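Local coordinates for protein glycosyl transferase (PDB 5U02) that belongs to the TarS-type glycosyl transferases of Staphylococcus aureus and here comprises a helical linker region followed by beta-rich C-terminal domains, at residues A[277-281]-A[293-299]. Sequence-based numbering, arbitrary orientation.
Sequences TDSIS and TGLDRGY
Two donors grip Ser279 O: the backbone N of Leu295, 2.9 Å from that oxygen along an almost straight N-H (176°), and a water at 2.6 Å that in turn accepts from Asp296 N. From Ile280 on the strands pair in the antiparallel manner: Ile280 and Gly294 as a non-hydrogen-bonded pair, then Ser281 and Thr293 as a hydrogen-bonded one, Ser281 N reaching Thr293 O at 3.0 Å and Thr293 N returning the bond to Ser281 O. This is the open end of the beta hairpin 280-285/289-294, at the edge of the antiparallel sheet in the region matching the TarS C-terminal domain 2 family, of the E-set clan; here helix 276-279 runs into the first strand. The side chain of Ile280 lies on the sheet face opposite Ser281 and Thr293, CG1 beside its backbone N (chi1 -63°) and the chain then extended, which carries CD1 over one face of the Tyr299 ring, 3.8 Å from the centroid, in a CH-pi contact. In the ring plane, at the hydroxyl edge, a second water links Tyr299 OH with Ser279 OG and Arg297 NE; Arg297 also salt-bridges Glu242. Past the strand end, Leu295 CD1 comes to 3.6 Å from Asp278 O; on the face of Ser281 and Thr293 a third water joins Ser281 OG to Thr293 OG1.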
loop_
_atom_site.group_PDB
_atom_site.type_symbol
_atom_site.label_atom_id
_atom_site.label_comp_id
_atom_site.label_asym_id
_atom_site.label_seq_id
_atom_site.Cartn_x
_atom_site.Cartn_y
_atom_site.Cartn_z
ATOM N N THR A 277 -13.672 36.512 1.385
ATOM C CA THR A 277 -13.434 37.867 1.861
ATOM C C THR A 277 -14.060 38.122 3.231
ATOM O O THR A 277 -13.684 39.096 3.892
ATOM C CB THR A 277 -13.928 38.877 0.819
ATOM O OG1 THR A 277 -13.418 40.181 1.132
ATOM C CG2 THR A 277 -15.451 38.907 0.742
ATOM N N ASP A 278 -14.979 37.262 3.684
ATOM C CA ASP A 278 -15.483 37.343 5.052
ATOM C C ASP A 278 -14.568 36.665 6.063
ATOM O O ASP A 278 -14.660 36.965 7.258
ATOM C CB ASP A 278 -16.875 36.711 5.151
ATOM C CG ASP A 278 -17.960 37.615 4.618
ATOM O OD1 ASP A 278 -17.682 38.816 4.428
ATOM O OD2 ASP A 278 -19.088 37.130 4.394
ATOM N N SER A 279 -13.696 35.759 5.622
ATOM C CA SER A 279 -12.885 34.968 6.537
ATOM C C SER A 279 -11.419 35.355 6.549
ATOM O O SER A 279 -10.761 35.195 7.577
ATOM C CB SER A 279 -12.988 33.479 6.187
ATOM O OG SER A 279 -14.325 33.031 6.259
ATOM N N ILE A 280 -10.892 35.844 5.432
ATOM C CA ILE A 280 -9.467 36.111 5.280
ATOM C C ILE A 280 -9.308 37.449 4.581
ATOM O O ILE A 280 -9.910 37.678 3.527
ATOM C CB ILE A 280 -8.759 34.992 4.490
ATOM C CG1 ILE A 280 -8.846 33.665 5.255
ATOM C CG2 ILE A 280 -7.312 35.361 4.208
ATOM C CD1 ILE A 280 -8.275 32.490 4.513
ATOM N N SER A 281 -8.522 38.338 5.174
ATOM C CA SER A 281 -8.210 39.617 4.563
ATOM C C SER A 281 -6.860 39.521 3.870
ATOM O O SER A 281 -5.981 38.761 4.287
ATOM C CB SER A 281 -8.185 40.741 5.599
ATOM O OG SER A 281 -7.038 40.636 6.423
ATOM N N THR A 293 -4.620 37.449 6.652
ATOM C CA THR A 293 -5.008 37.421 8.058
ATOM C C THR A 293 -6.310 36.648 8.216
ATOM O O THR A 293 -7.326 37.001 7.605
ATOM C CB THR A 293 -5.156 38.837 8.617
ATOM O OG1 THR A 293 -3.966 39.585 8.335
ATOM C CG2 THR A 293 -5.363 38.794 10.121
ATOM N N GLY A 294 -6.275 35.590 9.022
ATOM C CA GLY A 294 -7.496 34.907 9.410
ATOM C C GLY A 294 -8.268 35.765 10.395
ATOM O O GLY A 294 -7.750 36.100 11.475
ATOM N N LEU A 295 -9.499 36.141 10.046
ATOM C CA LEU A 295 -10.240 37.084 10.881
ATOM C C LEU A 295 -10.867 36.399 12.091
ATOM O O LEU A 295 -10.808 36.925 13.208
ATOM C CB LEU A 295 -11.313 37.789 10.053
ATOM C CG LEU A 295 -10.816 38.448 8.767
ATOM C CD1 LEU A 295 -11.962 39.157 8.062
ATOM C CD2 LEU A 295 -9.664 39.411 9.060
ATOM N N ASP A 296 -11.482 35.228 11.886
ATOM C CA ASP A 296 -12.168 34.511 12.954
ATOM C C ASP A 296 -11.379 33.331 13.489
ATOM O O ASP A 296 -11.649 32.880 14.608
ATOM C CB ASP A 296 -13.534 34.012 12.468
ATOM C CG ASP A 296 -14.494 35.162 12.116
ATOM O OD1 ASP A 296 -14.263 36.296 12.578
ATOM O OD2 ASP A 296 -15.476 34.916 11.395
ATOM N N ARG A 297 -10.432 32.823 12.710
ATOM C CA ARG A 297 -9.657 31.652 13.079
ATOM C C ARG A 297 -8.378 31.682 12.257
ATOM O O ARG A 297 -8.296 32.366 11.234
ATOM C CB ARG A 297 -10.446 30.361 12.832
ATOM C CG ARG A 297 -10.700 30.085 11.353
ATOM C CD ARG A 297 -11.662 28.924 11.132
ATOM N NE ARG A 297 -13.064 29.330 11.187
ATOM C CZ ARG A 297 -13.941 28.888 12.081
ATOM N NH1 ARG A 297 -13.573 28.016 13.010
ATOM N NH2 ARG A 297 -15.191 29.317 12.041
ATOM N N GLY A 298 -7.374 30.951 12.719
ATOM C CA GLY A 298 -6.147 30.858 11.962
ATOM C C GLY A 298 -6.293 29.936 10.766
ATOM O O GLY A 298 -7.048 28.965 10.787
ATOM N N TYR A 299 -5.559 30.264 9.704
ATOM C CA TYR A 299 -5.445 29.425 8.518
ATOM C C TYR A 299 -3.975 29.114 8.282
ATOM O O TYR A 299 -3.143 30.028 8.227
ATOM C CB TYR A 299 -6.047 30.110 7.287
ATOM C CG TYR A 299 -7.548 29.988 7.200
ATOM C CD1 TYR A 299 -8.383 30.885 7.868
ATOM C CD2 TYR A 299 -8.134 28.976 6.452
ATOM C CE1 TYR A 299 -9.757 30.771 7.793
ATOM C CE2 TYR A 299 -9.507 28.855 6.370
ATOM C CZ TYR A 299 -10.313 29.755 7.041
ATOM O OH TYR A 299 -11.681 29.634 6.960
HETATM O O HOH W 1 -13.459 31.243 8.747
HETATM O O HOH W 2 -11.716 33.777 9.578
HETATM O O HOH W 3 -4.212 40.614 6.064
#